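Local coordinates for protein aldose 1-epimerase (Escherichia coli, PDB 3NRE) that probably interconverts the alpha and beta anomers of aldose sugars, at residues S11-D15 with G25-D29; T31-R35 with P150-L154. All coordinates share one frame. Where two conformers were deposited one is given. Residues are numbered along the deposited sequence.

Interaction 1 of 2, residues S11-D15 with G25-D29; sequences SLKLD and GFWRD
Two neighbouring strands, 12-15 and 25-28, run antiparallel at 172° with their axes 4.7 Å apart at closest approach; S11 and D29 extend the pairing as loop residues. L12 faces R28 and L14 faces F26 as non-hydrogen-bonded pairs (CA-CA 4.5 Å each), alternating with the hydrogen-bonded pairs K13-W27 (CA-CA 5.3 Å) and D15-G25 (CA-CA 5.0 Å).

Backbone hydrogen bonds run from K13 N to W27 O (3.0 Å), W27 N to K13 O (2.9 Å), D15 N to G25 O (2.9 Å) and D29 N to S11 O (2.8 Å); G25 N to D15 O is weak at 3.4 Å. At the S11 end, where D29 turns to a positive phi of 55°, a water donates to S11 O (2.9 Å) and D29 O (2.7 Å).

On one face F26 (chi1 t) sits between two leucines, its CE1 4.2 Å from L12 CD2 and its CD1 3.9 Å from L14 CD1. These side chains reach L123 and L128 of the large sheet beneath.

The other face carries W27 (chi1 m), whose indole swings back over G25; a CB there would clash with W27 CH2. K13 (t, t, p, t) bends over one side of the indole, CE 3.7 Å from W27 CE3, with NZ 5.0 Å from the six-ring centroid in an off-centre cation-pi contact. D15 OD2 lies at the indole edge, 3.7 Å from W27 CH2, and forms a salt bridge with K39.

This is a beta hairpin, 12-17 with 22-28, set within the N-terminal antiparallel sheet of a galactose mutarotase-like beta-sandwich.

Interaction 2 of 2, residues T31-R35 with P150-L154; sequences TPLLR and PYFPL
This is a buried contact between sheets: the segment leaving short strand 31-32 of the N-terminal sheet meets the end of strand 142-153, in the sheet that also holds strand 250-256. One backbone hydrogen bond joins them, R35 N to Y151 O at 2.9 Å and 168°. L34 and F152 are the closest backbone neighbours (CA-CA 4.6 Å), and L34 CA lies 3.5 Å from Y151 O.

The R35 side chain (chi1 t, chi2 t, chi3 p) extends along Y151 and lays its guanidinium flat on the ring, planes at 8° and centres 3.8 Å apart, with R35 CZ 3.5 Å from Y151 CD2. This is a stacked cation-pi pair, with Y151 at chi1 m. Stacking leaves the nitrogens available in the guanidinium plane, and NH2 bonds to the carbonyls of T44 and A46.

L34 (m, t) sends CD2 over the face of F152, 4.0 Å from the ring centroid in a CH-pi contact; the same CD2 is 4.0 Å from P150 CB. P153 packs its ring against the other backbone, CD 3.4 Å from L33 O and CG 3.7 Å from P32 O.

Around this junction, F26 of strand 22-28 touches L33 and L34, while Y220 and I222 of strand 220-227 pack on L33. Strand 250-256 flanks the other partner: F250 meets Y151 edge-to-face and makes a second cation-pi contact with R35, and F251 meets the F152 ring.

Interaction 1 pairs strands within the N-terminal sheet, and interaction 2 joins the continuation of that sheet to the one holding 142-153; their centres are 11 Å apart. Strand 22-28 leads directly into 31-32, its antiparallel neighbour, so the contacts follow in series along the chain. F26 O and L33 N, 2.8 Å apart, probably hydrogen-bond across these strands. Apolar packing continues from one contact to the other through L12 CD2 to L33 CD1 (3.9 Å) and F26 CB to L34 CD1 (4.0 Å), while W27 CD1 lies 3.7 Å from P32 CA. PEG, probably from the crystallisation liquor, lies about 3 Å from K13 (hydrogen-bonded to NZ) and, separately, from Y151, where it may mark a pocket.

Interaction 1 of 2, residues S11-D15 with G25-D29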
loop_
_atom_site.group_PDB
_atom_site.type_symbol
_atom_site.label_atom_id
_atom_site.label_comp_id
_atom_site.label_asym_id
_atom_site.label_seq_id
_atom_site.Cartn_x
_atom_site.Cartn_y
_atom_site.Cartn_z
ATOM N N SER A 11 -10.767 6.023 21.787
ATOM C CA SER A 11 -11.705 5.064 21.205
ATOM C C SER A 11 -11.072 4.328 20.019
ATOM O O SER A 11 -11.708 3.457 19.413
ATOM C CB SER A 11 -13.005 5.776 20.775
ATOM O OG SER A 11 -12.807 6.657 19.668
ATOM N N LEU A 12 -9.838 4.691 19.686
ATOM C CA LEU A 12 -9.142 4.045 18.523
ATOM C C LEU A 12 -8.346 2.841 18.951
ATOM O O LEU A 12 -7.668 2.876 19.962
ATOM C CB LEU A 12 -8.145 4.971 17.847
ATOM C CG LEU A 12 -8.677 6.146 17.048
ATOM C CD1 LEU A 12 -7.467 6.824 16.351
ATOM C CD2 LEU A 12 -9.732 5.727 16.046
ATOM N N LYS A 13 -8.415 1.792 18.147
ATOM C CA LYS A 13 -7.716 0.538 18.439
ATOM C C LYS A 13 -7.138 0.021 17.142
ATOM O O LYS A 13 -7.799 0.062 16.107
ATOM C CB LYS A 13 -8.677 -0.495 18.994
ATOM C CG LYS A 13 -7.922 -1.782 19.458
ATOM C CD LYS A 13 -8.812 -2.762 20.236
ATOM C CE LYS A 13 -9.712 -3.550 19.321
ATOM N NZ LYS A 13 -10.305 -4.830 19.990
ATOM N N LEU A 14 -5.912 -0.471 17.221
ATOM C CA LEU A 14 -5.212 -1.035 16.079
ATOM C C LEU A 14 -4.635 -2.404 16.447
ATOM O O LEU A 14 -3.999 -2.558 17.474
ATOM C CB LEU A 14 -4.049 -0.101 15.685
ATOM C CG LEU A 14 -3.239 -0.404 14.423
ATOM C CD1 LEU A 14 -4.026 0.017 13.206
ATOM C CD2 LEU A 14 -1.807 0.227 14.438
ATOM N N ASP A 15 -4.814 -3.379 15.580
ATOM C CA ASP A 15 -4.150 -4.686 15.711
ATOM C C ASP A 15 -3.148 -4.852 14.559
ATOM O O ASP A 15 -3.474 -4.542 13.410
ATOM C CB ASP A 15 -5.180 -5.816 15.605
ATOM C CG ASP A 15 -5.982 -6.034 16.881
ATOM O OD1 ASP A 15 -5.750 -5.338 17.917
ATOM O OD2 ASP A 15 -6.834 -6.976 16.887
ATOM N N GLY A 25 -6.566 -4.904 12.017
ATOM C CA GLY A 25 -7.768 -4.145 12.318
ATOM C C GLY A 25 -7.430 -2.728 12.723
ATOM O O GLY A 25 -6.386 -2.475 13.286
ATOM N N PHE A 26 -8.354 -1.821 12.418
ATOM C CA PHE A 26 -8.290 -0.441 12.843
ATOM C C PHE A 26 -9.736 -0.003 13.044
ATOM O O PHE A 26 -10.546 -0.052 12.101
ATOM C CB PHE A 26 -7.591 0.398 11.760
ATOM C CG PHE A 26 -7.402 1.835 12.123
ATOM C CD1 PHE A 26 -7.182 2.222 13.431
ATOM C CD2 PHE A 26 -7.352 2.807 11.137
ATOM C CE1 PHE A 26 -6.998 3.587 13.755
ATOM C CE2 PHE A 26 -7.158 4.151 11.458
ATOM C CZ PHE A 26 -6.994 4.550 12.736
ATOM N N TRP A 27 -10.064 0.345 14.291
ATOM C CA TRP A 27 -11.432 0.604 14.698
ATOM C C TRP A 27 -11.551 1.875 15.547
ATOM O O TRP A 27 -10.605 2.286 16.200
ATOM C CB TRP A 27 -11.991 -0.520 15.560
ATOM C CG TRP A 27 -12.008 -1.896 15.002
ATOM C CD1 TRP A 27 -13.056 -2.513 14.327
ATOM C CD2 TRP A 27 -10.970 -2.883 15.108
ATOM N NE1 TRP A 27 -12.696 -3.790 13.997
ATOM C CE2 TRP A 27 -11.426 -4.037 14.449
ATOM C CE3 TRP A 27 -9.725 -2.909 15.725
ATOM C CZ2 TRP A 27 -10.693 -5.236 14.441
ATOM C CZ3 TRP A 27 -8.956 -4.080 15.659
ATOM C CH2 TRP A 27 -9.466 -5.232 15.050
ATOM N N ARG A 28 -12.718 2.503 15.444
ATOM C CA ARG A 28 -13.116 3.554 16.372
ATOM C C ARG A 28 -14.313 2.970 17.077
ATOM O O ARG A 28 -15.323 2.696 16.437
ATOM C CB ARG A 28 -13.471 4.832 15.630
ATOM C CG ARG A 28 -13.636 6.023 16.570
ATOM C CD ARG A 28 -14.640 6.987 16.013
ATOM N NE ARG A 28 -15.918 6.321 15.735
ATOM C CZ ARG A 28 -16.553 6.393 14.574
ATOM N NH1 ARG A 28 -16.040 7.116 13.587
ATOM N NH2 ARG A 28 -17.705 5.756 14.415
ATOM N N ASP A 29 -14.182 2.704 18.386
ATOM C CA ASP A 29 -15.191 1.916 19.107
ATOM C C ASP A 29 -15.334 0.595 18.329
ATOM O O ASP A 29 -14.305 -0.016 18.045
ATOM C CB ASP A 29 -16.529 2.695 19.261
ATOM C CG ASP A 29 -16.420 3.833 20.247
ATOM O OD1 ASP A 29 -15.710 3.622 21.264
ATOM O OD2 ASP A 29 -17.022 4.918 20.019
HETATM O O HOH W 1 -11.917 0.579 19.106
#

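Interaction 2 of 2, residues T31-R35 with P150-L154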
loop_
_atom_site.group_PDB
_atom_site.type_symbol
_atom_site.label_atom_id
_atom_site.label_comp_id
_atom_site.label_asym_id
_atom_site.label_seq_id
_atom_site.Cartn_x
_atom_site.Cartn_y
_atom_site.Cartn_z
ATOM N N THR A 31 -16.598 0.378 15.201
ATOM C CA THR A 31 -16.694 0.748 13.783
ATOM C C THR A 31 -15.348 0.490 13.079
ATOM O O THR A 31 -14.321 1.030 13.463
ATOM C CB THR A 31 -17.066 2.264 13.570
ATOM O OG1 THR A 31 -18.257 2.584 14.285
ATOM C CG2 THR A 31 -17.264 2.621 12.043
ATOM N N PRO A 32 -15.360 -0.354 12.040
ATOM C CA PRO A 32 -14.125 -0.614 11.315
ATOM C C PRO A 32 -13.797 0.505 10.371
ATOM O O PRO A 32 -14.657 0.944 9.589
ATOM C CB PRO A 32 -14.386 -1.903 10.560
ATOM C CG PRO A 32 -15.826 -2.195 10.676
ATOM C CD PRO A 32 -16.443 -1.295 11.685
ATOM N N LEU A 33 -12.591 1.016 10.521
ATOM C CA LEU A 33 -12.085 2.079 9.644
ATOM C C LEU A 33 -11.378 1.500 8.452
ATOM O O LEU A 33 -11.294 2.124 7.388
ATOM C CB LEU A 33 -11.139 2.981 10.439
ATOM C CG LEU A 33 -11.746 3.576 11.718
ATOM C CD1 LEU A 33 -10.699 4.372 12.471
ATOM C CD2 LEU A 33 -13.021 4.462 11.409
ATOM N N LEU A 34 -10.707 0.365 8.687
ATOM C CA LEU A 34 -10.194 -0.483 7.626
ATOM C C LEU A 34 -10.964 -1.800 7.727
ATOM O O LEU A 34 -11.545 -2.155 8.771
ATOM C CB LEU A 34 -8.693 -0.761 7.832
ATOM C CG LEU A 34 -7.659 0.348 7.728
ATOM C CD1 LEU A 34 -6.241 -0.124 8.077
ATOM C CD2 LEU A 34 -7.747 0.993 6.300
ATOM N N ARG A 35 -10.989 -2.545 6.627
ATOM C CA ARG A 35 -11.621 -3.815 6.580
ATOM C C ARG A 35 -11.004 -4.693 7.689
ATOM O O ARG A 35 -9.816 -4.848 7.717
ATOM C CB ARG A 35 -11.350 -4.475 5.210
ATOM C CG ARG A 35 -11.831 -5.872 5.097
ATOM C CD ARG A 35 -11.442 -6.554 3.817
ATOM N NE ARG A 35 -10.041 -6.963 3.807
ATOM C CZ ARG A 35 -9.529 -7.711 2.839
ATOM N NH1 ARG A 35 -10.281 -8.045 1.815
ATOM N NH2 ARG A 35 -8.266 -8.082 2.861
ATOM N N PRO A 150 -3.793 -0.494 1.821
ATOM C CA PRO A 150 -4.918 -0.615 2.746
ATOM C C PRO A 150 -6.207 -1.023 2.065
ATOM O O PRO A 150 -6.489 -0.597 0.927
ATOM C CB PRO A 150 -5.005 0.786 3.371
ATOM C CG PRO A 150 -4.431 1.675 2.356
ATOM C CD PRO A 150 -3.435 0.917 1.587
ATOM N N TYR A 151 -6.999 -1.794 2.795
ATOM C CA TYR A 151 -8.304 -2.216 2.400
ATOM C C TYR A 151 -9.342 -1.458 3.220
ATOM O O TYR A 151 -9.377 -1.582 4.458
ATOM C CB TYR A 151 -8.498 -3.695 2.689
ATOM C CG TYR A 151 -7.636 -4.649 1.862
ATOM C CD1 TYR A 151 -6.314 -4.928 2.237
ATOM C CD2 TYR A 151 -8.153 -5.299 0.760
ATOM C CE1 TYR A 151 -5.536 -5.833 1.482
ATOM C CE2 TYR A 151 -7.379 -6.213 0.042
ATOM C CZ TYR A 151 -6.096 -6.435 0.394
ATOM O OH TYR A 151 -5.325 -7.346 -0.319
ATOM N N PHE A 152 -10.189 -0.679 2.548
ATOM C CA PHE A 152 -11.235 0.095 3.224
ATOM C C PHE A 152 -12.608 -0.536 3.025
ATOM O O PHE A 152 -12.886 -1.104 1.985
ATOM C CB PHE A 152 -11.306 1.486 2.621
ATOM C CG PHE A 152 -10.073 2.303 2.837
ATOM C CD1 PHE A 152 -9.908 3.001 4.022
ATOM C CD2 PHE A 152 -9.078 2.333 1.902
ATOM C CE1 PHE A 152 -8.757 3.735 4.266
ATOM C CE2 PHE A 152 -7.926 3.104 2.121
ATOM C CZ PHE A 152 -7.778 3.822 3.298
ATOM N N PRO A 153 -13.532 -0.359 4.003
ATOM C CA PRO A 153 -14.888 -0.828 3.854
ATOM C C PRO A 153 -15.518 -0.115 2.666
ATOM O O PRO A 153 -15.223 1.043 2.421
ATOM C CB PRO A 153 -15.579 -0.396 5.145
ATOM C CG PRO A 153 -14.442 0.072 6.044
ATOM C CD PRO A 153 -13.274 0.329 5.274
ATOM N N LEU A 154 -16.392 -0.800 1.974
ATOM C CA LEU A 154 -17.130 -0.158 0.874
ATOM C C LEU A 154 -18.609 -0.263 1.059
ATOM O O LEU A 154 -19.131 -1.352 1.272
ATOM C CB LEU A 154 -16.756 -0.829 -0.460
ATOM C CG LEU A 154 -17.323 -0.280 -1.759
ATOM C CD1 LEU A 154 -16.979 1.202 -1.939
ATOM C CD2 LEU A 154 -16.825 -1.056 -3.004
#